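Local coordinates for protein HhaI Restriction Endonuclease (Haemophilus parahaemolyticus, PDB 6UKF) that binds DNA containing its recognition sequence as a type II restriction endonuclease and probably cleaves it by metal-dependent hydrolysis of phosphodiester bonds, at residues M86-M89 and S90-S94; V114-I117 and K118-K122. All coordinates share one frame; numbering follows the deposited sequence.

Contact 1: residues M86-M89 and S90-S94. With EDO (1,2-ethanediol), chain N.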
ATOM      1  N   MET A  86      -1.831   6.060 -19.180  1.00  9.62           N
ATOM      2  CA  MET A  86      -2.277   7.441 -19.317  1.00 10.81           C
ATOM      3  C   MET A  86      -2.841   7.701 -20.704  1.00 11.00           C
ATOM      4  O   MET A  86      -3.858   8.389 -20.851  1.00 11.60           O
ATOM      5  CB  MET A  86      -1.110   8.388 -19.051  1.00 11.00           C
ATOM      6  CG  MET A  86      -0.663   8.415 -17.610  1.00 11.59           C
ATOM      7  SD  MET A  86       0.802   9.429 -17.356  1.00 14.35           S
ATOM      8  CE  MET A  86       0.243  11.027 -17.943  1.00 18.25           C
ATOM      9  N   GLN A  87      -2.185   7.171 -21.735  1.00 10.99           N
ATOM     10  CA  GLN A  87      -2.667   7.365 -23.096  1.00 12.54           C
ATOM     11  C   GLN A  87      -4.049   6.754 -23.271  1.00 11.79           C
ATOM     12  O   GLN A  87      -4.952   7.380 -23.836  1.00 12.16           O
ATOM     13  CB  GLN A  87      -1.673   6.750 -24.077  1.00 14.64           C
ATOM     14  CG  GLN A  87      -2.147   6.716 -25.512  1.00 19.74           C
ATOM     15  CD  GLN A  87      -1.092   6.178 -26.445  1.00 27.35           C
ATOM     16  OE1 GLN A  87       0.089   6.502 -26.320  1.00 31.00           O
ATOM     17  NE2 GLN A  87      -1.510   5.344 -27.385  1.00 32.71           N
ATOM     18  N   PHE A  88      -4.240   5.528 -22.781  1.00 11.28           N
ATOM     19  CA  PHE A  88      -5.546   4.897 -22.907  1.00 11.18           C
ATOM     20  C   PHE A  88      -6.617   5.717 -22.198  1.00 10.81           C
ATOM     21  O   PHE A  88      -7.696   5.965 -22.749  1.00 11.27           O
ATOM     22  CB  PHE A  88      -5.521   3.475 -22.352  1.00 11.87           C
ATOM     23  CG  PHE A  88      -6.859   2.808 -22.401  1.00 11.48           C
ATOM     24  CD1 PHE A  88      -7.744   2.922 -21.343  1.00 14.56           C
ATOM     25  CD2 PHE A  88      -7.253   2.104 -23.526  1.00 13.43           C
ATOM     26  CE1 PHE A  88      -8.987   2.331 -21.398  1.00 16.60           C
ATOM     27  CE2 PHE A  88      -8.495   1.508 -23.585  1.00 15.17           C
ATOM     28  CZ  PHE A  88      -9.363   1.620 -22.518  1.00 16.90           C
ATOM     29  N   MET A  89      -6.340   6.140 -20.964  1.00 10.22           N
ATOM     30  CA  MET A  89      -7.329   6.907 -20.216  1.00  9.84           C
ATOM     31  C   MET A  89      -7.610   8.245 -20.885  1.00 10.75           C
ATOM     32  O   MET A  89      -8.760   8.698 -20.924  1.00 11.71           O
ATOM     33  CB  MET A  89      -6.848   7.112 -18.782  1.00  9.58           C
ATOM     34  CG  MET A  89      -6.826   5.834 -17.965  1.00  9.77           C
ATOM     35  SD  MET A  89      -6.132   6.069 -16.324  1.00 10.24           S
ATOM     36  CE  MET A  89      -7.246   7.295 -15.642  1.00 10.92           C
ATOM     37  N   SER A  90      -6.570   8.894 -21.416  1.00 10.66           N
ATOM     38  CA  SER A  90      -6.754  10.191 -22.059  1.00 11.63           C
ATOM     39  C   SER A  90      -7.534  10.061 -23.362  1.00 12.97           C
ATOM     40  O   SER A  90      -8.406  10.889 -23.656  1.00 14.19           O
ATOM     41  CB  SER A  90      -5.394  10.842 -22.299  1.00 11.32           C
ATOM     42  OG  SER A  90      -4.760  11.139 -21.068  1.00 13.12           O
ATOM     43  N   GLU A  91      -7.237   9.032 -24.158  1.00 13.36           N
ATOM     44  CA  GLU A  91      -8.005   8.798 -25.376  1.00 13.35           C
ATOM     45  C   GLU A  91      -9.447   8.414 -25.069  1.00 14.07           C
ATOM     46  O   GLU A  91     -10.308   8.529 -25.948  1.00 18.38           O
ATOM     47  CB  GLU A  91      -7.311   7.736 -26.232  1.00 13.93           C
ATOM     48  CG  GLU A  91      -5.912   8.154 -26.692  1.00 14.40           C
ATOM     49  CD  GLU A  91      -5.246   7.160 -27.641  1.00 17.14           C
ATOM     50  OE1 GLU A  91      -4.498   7.588 -28.459  1.00 16.73           O
ATOM     51  OE2 GLU A  91      -5.501   5.859 -27.516  1.00 23.08           O
ATOM     52  N   ASN A  92      -9.726   7.976 -23.842  1.00 13.06           N
ATOM     53  CA  ASN A  92     -11.069   7.677 -23.359  1.00 13.48           C
ATOM     54  C   ASN A  92     -11.438   8.610 -22.211  1.00 12.81           C
ATOM     55  O   ASN A  92     -12.066   8.204 -21.232  1.00 13.00           O
ATOM     56  CB  ASN A  92     -11.178   6.215 -22.930  1.00 15.35           C
ATOM     57  CG  ASN A  92     -11.037   5.256 -24.094  1.00 16.33           C
ATOM     58  OD1 ASN A  92     -11.980   5.048 -24.856  1.00 19.45           O
ATOM     59  ND2 ASN A  92      -9.854   4.673 -24.242  1.00 16.38           N
ATOM     60  N   PHE A  93     -11.068   9.887 -22.343  1.00 13.14           N
ATOM     61  CA  PHE A  93     -11.122  10.808 -21.210  1.00 13.07           C
ATOM     62  C   PHE A  93     -12.517  10.872 -20.603  1.00 14.27           C
ATOM     63  O   PHE A  93     -12.674  10.839 -19.377  1.00 13.32           O
ATOM     64  CB  PHE A  93     -10.671  12.202 -21.650  1.00 14.24           C
ATOM     65  CG  PHE A  93     -10.650  13.207 -20.536  1.00 13.53           C
ATOM     66  CD1 PHE A  93      -9.593  13.245 -19.647  1.00 13.79           C
ATOM     67  CD2 PHE A  93     -11.687  14.110 -20.377  1.00 14.90           C
ATOM     68  CE1 PHE A  93      -9.566  14.163 -18.618  1.00 14.87           C
ATOM     69  CE2 PHE A  93     -11.668  15.034 -19.351  1.00 16.05           C
ATOM     70  CZ  PHE A  93     -10.604  15.061 -18.470  1.00 16.25           C
ATOM     71  N   SER A  94     -13.542  10.984 -21.450  1.00 15.79           N
ATOM     72  CA  SER A  94     -14.909  11.090 -20.960  1.00 18.77           C
ATOM     73  C   SER A  94     -15.259   9.968 -19.997  1.00 16.94           C
ATOM     74  O   SER A  94     -16.033  10.176 -19.056  1.00 18.76           O
ATOM     75  CB  SER A  94     -15.881  11.039 -22.139  1.00 23.84           C
ATOM     76  OG  SER A  94     -15.803   9.794 -22.816  1.00 29.57           O
TER
HETATM   77  C1  EDO N 711     -13.475   9.663 -25.099  1.00 39.17           C
HETATM   78  O1  EDO N 711     -14.440   8.702 -24.659  1.00 40.93           O
HETATM   79  C2  EDO N 711     -14.010  11.071 -24.863  1.00 38.30           C
HETATM   80  O2  EDO N 711     -12.978  11.878 -24.285  1.00 35.11           O
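Ser90 grips the carbonyl of Met86 twice, with its backbone N at 2.8 Å from Met86 O and its hydroxyl OG at 2.9 Å from the same oxygen. The two donors arrive from opposite faces of the carbonyl plane. The hydroxyl can reach back because OG lies beside its own backbone N (chi1 -65°), one of the ways a helical serine bonds to the preceding turn. A second partner for OG is the backbone N of Phe68 on strand 67-70, which ties the helix to the sheet beneath. Two residues on, Asn92 bends its amide back to Phe88, one turn behind it: ND2 donates to Phe88 O at 2.9 Å, with the acceptor close to the amide plane. Asn92 N adds only weak bonds, to this oxygen and to Met89 O, so the amide gives Phe88 O its straighter bond (156° at the hydrogen). Asn92 ND2 also stands 3.4 Å above the centre of the Phe88 ring, the amide and ring planes being turned 42° apart. The Phe88 ring packs as well on Ile106, Pro107 and Leu108. Gln87 and Glu91 run alongside each other, Gln87 CG resting 3.8 Å from Glu91 CD; Gln87 NE2 is 3.9 Å from Glu91 OE1. Met89 faces inward, onto Phe68 and Leu59. Beyond the turn, 1,2-ethanediol, probably from the crystallisation liquor, takes a bond from Ser94 N to its O2 at 3.0 Å. Asn92 is the first residue to leave helical geometry, and the arrangement is that of a helix C-terminus, where 80-91 breaks off on the edge of the antiparallel sheet and the chain turns into 93-96.

Contact 2: residues V114-I117 and K118-K122; sequences VNWI and KEYYK. With nucleotides of chain B.
Trp116 and Tyr120, one helical turn apart, set their rings nearly parallel, 14° between planes, but slid so far that they barely overlap. Tyr120 CB, rather than its ring, sits over the six-membered ring of Trp116, a CH-pi contact 3.8 Å from the centroid. In return Trp116 CH2 lies over one face of the Tyr120 phenol near its rim, 3.6 Å from Tyr120 CG. Both side chains leave the helix with CG anti to the backbone N (chi1 -175° for Trp116, 175° for Tyr120), which carries them the same way. OP1 of DG8 of chain B lies at the phenol's edge, near the ring plane, and accepts from Tyr120 OH at 2.6 Å, a short bond to the DNA backbone. Phe232 stacks with the indole from the sheet. The Tyr121 ring carries Tyr120 CD2 over one face, takes Ile117 O at its edge and meets Ile117 CG2 at 3.7 Å through CD2. All this belongs to helix 110-123, a helix whose buried side rests on strands 148-156 and 228-236; straight backbone bonds of the i to i+4 kind, such as Tyr121 N to Ile117 O at 2.9 Å, hold its turns. Strand 148-156 carries the calcium ligands Ser151 and Thr153, and Val114 and Ile117 pack on Val150 of the same strand, next to Ser151 in sequence. On another side the extended Lys118 chain runs along Val114, CE 3.6 Å from Val114 CG1. Its NZ forms a salt bridge with Glu145 and gives a hydrogen bond at 2.9 Å to a water that donates to Asn115 OD1.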
ATOM      1  N   VAL A 114       1.560  -5.879 -15.453  1.00  7.69           N
ATOM      2  CA  VAL A 114       2.681  -6.656 -14.938  1.00  8.06           C
ATOM      3  C   VAL A 114       3.988  -5.922 -15.192  1.00  7.94           C
ATOM      4  O   VAL A 114       4.870  -5.870 -14.326  1.00  8.02           O
ATOM      5  CB  VAL A 114       2.691  -8.064 -15.559  1.00  8.90           C
ATOM      6  CG1 VAL A 114       3.995  -8.783 -15.219  1.00 10.68           C
ATOM      7  CG2 VAL A 114       1.491  -8.858 -15.078  1.00  9.79           C
ATOM      8  N   ASN A 115       4.140  -5.348 -16.387  1.00  7.84           N
ATOM      9  CA  ASN A 115       5.378  -4.647 -16.705  1.00  8.36           C
ATOM     10  C   ASN A 115       5.529  -3.378 -15.876  1.00  7.99           C
ATOM     11  O   ASN A 115       6.643  -3.036 -15.466  1.00  8.39           O
ATOM     12  CB  ASN A 115       5.458  -4.358 -18.202  1.00  8.70           C
ATOM     13  CG  ASN A 115       5.812  -5.591 -19.005  1.00 10.40           C
ATOM     14  OD1 ASN A 115       6.496  -6.487 -18.511  1.00 13.81           O
ATOM     15  ND2 ASN A 115       5.355  -5.642 -20.250  1.00 11.86           N
ATOM     16  N   TRP A 116       4.431  -2.670 -15.603  1.00  7.90           N
ATOM     17  CA  TRP A 116       4.523  -1.541 -14.683  1.00  8.15           C
ATOM     18  C   TRP A 116       5.022  -2.010 -13.322  1.00  7.75           C
ATOM     19  O   TRP A 116       5.926  -1.408 -12.732  1.00  8.02           O
ATOM     20  CB  TRP A 116       3.173  -0.832 -14.531  1.00  8.38           C
ATOM     21  CG  TRP A 116       3.298   0.400 -13.687  1.00  8.57           C
ATOM     22  CD1 TRP A 116       3.508   1.675 -14.125  1.00  9.55           C
ATOM     23  CD2 TRP A 116       3.266   0.469 -12.254  1.00  9.09           C
ATOM     24  NE1 TRP A 116       3.601   2.534 -13.056  1.00 10.18           N
ATOM     25  CE2 TRP A 116       3.456   1.819 -11.896  1.00 10.20           C
ATOM     26  CE3 TRP A 116       3.091  -0.478 -11.239  1.00  9.80           C
ATOM     27  CZ2 TRP A 116       3.470   2.243 -10.568  1.00 11.32           C
ATOM     28  CZ3 TRP A 116       3.106  -0.053  -9.922  1.00 10.93           C
ATOM     29  CH2 TRP A 116       3.295   1.294  -9.599  1.00 11.37           C
ATOM     30  N   ILE A 117       4.433  -3.093 -12.812  1.00  7.98           N
ATOM     31  CA  ILE A 117       4.822  -3.631 -11.510  1.00  7.87           C
ATOM     32  C   ILE A 117       6.300  -3.997 -11.503  1.00  7.61           C
ATOM     33  O   ILE A 117       7.037  -3.676 -10.563  1.00  8.20           O
ATOM     34  CB  ILE A 117       3.916  -4.828 -11.154  1.00  7.87           C
ATOM     35  CG1 ILE A 117       2.514  -4.325 -10.780  1.00  8.93           C
ATOM     36  CG2 ILE A 117       4.513  -5.673 -10.034  1.00  9.33           C
ATOM     37  CD1 ILE A 117       1.479  -5.421 -10.633  1.00 10.48           C
ATOM     38  N   LYS A 118       6.763  -4.669 -12.557  1.00  8.30           N
ATOM     39  CA  LYS A 118       8.169  -5.051 -12.619  1.00  8.56           C
ATOM     40  C   LYS A 118       9.070  -3.823 -12.603  1.00  9.06           C
ATOM     41  O   LYS A 118      10.052  -3.769 -11.855  1.00  9.53           O
ATOM     42  CB  LYS A 118       8.428  -5.901 -13.862  1.00  8.74           C
ATOM     43  CG  LYS A 118       7.838  -7.292 -13.767  1.00  8.70           C
ATOM     44  CD  LYS A 118       8.042  -8.085 -15.040  1.00  9.27           C
ATOM     45  CE  LYS A 118       7.532  -9.508 -14.884  1.00  9.21           C
ATOM     46  NZ  LYS A 118       7.655 -10.282 -16.149  1.00 10.03           N
ATOM     47  N   GLU A 119       8.758  -2.832 -13.442  0.56  8.99           N
ATOM     48  CA  GLU A 119       9.549  -1.606 -13.470  0.56  9.35           C
ATOM     49  C   GLU A 119       9.566  -0.946 -12.101  0.56  8.81           C
ATOM     50  O   GLU A 119      10.629  -0.583 -11.579  0.56 10.06           O
ATOM     51  CB  GLU A 119       8.957  -0.636 -14.494  0.56 11.05           C
ATOM     52  CG  GLU A 119       9.115  -1.055 -15.945  0.56 13.91           C
ATOM     53  CD  GLU A 119      10.439  -0.618 -16.545  0.56 18.23           C
ATOM     54  OE1 GLU A 119      11.038   0.353 -16.036  0.56 18.44           O
ATOM     55  OE2 GLU A 119      10.879  -1.244 -17.531  0.56 22.88           O
ATOM     56  N   TYR A 120       8.386  -0.780 -11.505  1.00  8.61           N
ATOM     57  CA  TYR A 120       8.284  -0.058 -10.246  1.00  8.93           C
ATOM     58  C   TYR A 120       9.054  -0.764  -9.141  1.00  8.68           C
ATOM     59  O   TYR A 120       9.851  -0.143  -8.430  1.00 10.19           O
ATOM     60  CB  TYR A 120       6.814   0.097  -9.860  1.00 10.11           C
ATOM     61  CG  TYR A 120       6.632   0.722  -8.505  1.00 11.07           C
ATOM     62  CD1 TYR A 120       6.968   2.049  -8.288  1.00 13.59           C
ATOM     63  CD2 TYR A 120       6.137  -0.014  -7.438  1.00 11.76           C
ATOM     64  CE1 TYR A 120       6.815   2.629  -7.051  1.00 16.73           C
ATOM     65  CE2 TYR A 120       5.977   0.559  -6.193  1.00 13.78           C
ATOM     66  CZ  TYR A 120       6.318   1.882  -6.007  1.00 15.60           C
ATOM     67  OH  TYR A 120       6.165   2.468  -4.774  1.00 18.86           O
ATOM     68  N   TYR A 121       8.834  -2.066  -8.977  1.00  8.29           N
ATOM     69  CA  TYR A 121       9.491  -2.765  -7.877  1.00  9.06           C
ATOM     70  C   TYR A 121      10.992  -2.892  -8.109  1.00  8.64           C
ATOM     71  O   TYR A 121      11.775  -2.770  -7.162  1.00 10.09           O
ATOM     72  CB  TYR A 121       8.781  -4.086  -7.577  1.00  9.22           C
ATOM     73  CG  TYR A 121       7.495  -3.805  -6.837  1.00  9.17           C
ATOM     74  CD1 TYR A 121       7.501  -3.556  -5.475  1.00 10.66           C
ATOM     75  CD2 TYR A 121       6.287  -3.714  -7.511  1.00 10.53           C
ATOM     76  CE1 TYR A 121       6.338  -3.260  -4.797  1.00 11.39           C
ATOM     77  CE2 TYR A 121       5.116  -3.421  -6.843  1.00 10.94           C
ATOM     78  CZ  TYR A 121       5.146  -3.195  -5.483  1.00 11.00           C
ATOM     79  OH  TYR A 121       3.984  -2.896  -4.813  1.00 13.19           O
ATOM     80  N   LYS A 122      11.425  -3.078  -9.357  1.00  9.15           N
ATOM     81  CA  LYS A 122      12.857  -3.015  -9.636  1.00 10.39           C
ATOM     82  C   LYS A 122      13.432  -1.665  -9.217  1.00 11.01           C
ATOM     83  O   LYS A 122      14.535  -1.596  -8.660  1.00 12.62           O
ATOM     84  CB  LYS A 122      13.126  -3.265 -11.119  1.00 10.77           C
ATOM     85  CG  LYS A 122      12.899  -4.698 -11.584  1.00 12.11           C
ATOM     86  CD  LYS A 122      12.980  -4.788 -13.100  1.00 15.81           C
ATOM     87  CE  LYS A 122      12.643  -6.179 -13.609  1.00 15.65           C
ATOM     88  NZ  LYS A 122      12.670  -6.244 -15.093  1.00 17.12           N
TER
ATOM     89  P    DG B   8       3.516   1.827  -2.661  1.00  9.94           P
ATOM     90  OP1  DG B   8       4.767   1.116  -2.997  1.00 11.75           O
ATOM     91  OP2  DG B   8       2.321   1.667  -3.521  1.00 11.18           O
ATOM     92  O5'  DG B   8       3.141   1.424  -1.166  1.00  9.53           O
ATOM     93  C5'  DG B   8       4.159   1.438  -0.176  1.00  9.64           C
ATOM     94  C4'  DG B   8       3.589   1.124   1.184  1.00  9.71           C
ATOM     95  O4'  DG B   8       2.737   2.201   1.622  1.00  9.73           O
ATOM     96  C3'  DG B   8       2.710  -0.110   1.234  1.00  9.33           C
ATOM     97  O3'  DG B   8       3.488  -1.246   1.422  1.00  9.97           O
ATOM     98  C2'  DG B   8       1.786   0.165   2.407  1.00 10.35           C
ATOM     99  C1'  DG B   8       1.628   1.671   2.346  1.00  9.73           C
ATOM    100  N9   DG B   8       0.415   2.152   1.684  1.00  8.69           N
ATOM    101  C8   DG B   8       0.269   2.498   0.362  1.00  9.04           C
ATOM    102  N7   DG B   8      -0.918   2.957   0.075  1.00  8.80           N
ATOM    103  C5   DG B   8      -1.594   2.932   1.287  1.00  8.39           C
ATOM    104  C6   DG B   8      -2.918   3.319   1.610  1.00  8.67           C
ATOM    105  O6   DG B   8      -3.785   3.786   0.863  1.00  9.95           O
ATOM    106  N1   DG B   8      -3.194   3.131   2.960  1.00  8.86           N
ATOM    107  C2   DG B   8      -2.309   2.626   3.879  1.00  8.98           C
ATOM    108  N2   DG B   8      -2.756   2.516   5.137  1.00 10.26           N
ATOM    109  N3   DG B   8      -1.072   2.262   3.590  1.00  9.24           N
ATOM    110  C4   DG B   8      -0.782   2.446   2.285  1.00  9.06           C
TER
HETATM  111  O   HOH W   1       5.981  -9.061 -18.142  1.00 16.93           O

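In the fold
Both contacts are local, each within one stretch of chain, and their centres lie 21 Å apart with no touch between them. Contact 2 is buried, within helix 110-123, whereas contact 1 lies further out, where helix 80-91 ends, and is only partly covered. Their chemistry follows: residues 114-122 join largely through aromatic and aliphatic side chains, with polar ends that reach a DNA phosphate and Glu145, while residues 86-94 rely on side chains bonding back to carbonyls where the helix ends. Both helices rest on the same antiparallel sheet, and Tyr81 and Thr82, near the start of helix 80-91, touch side chains of contact 2.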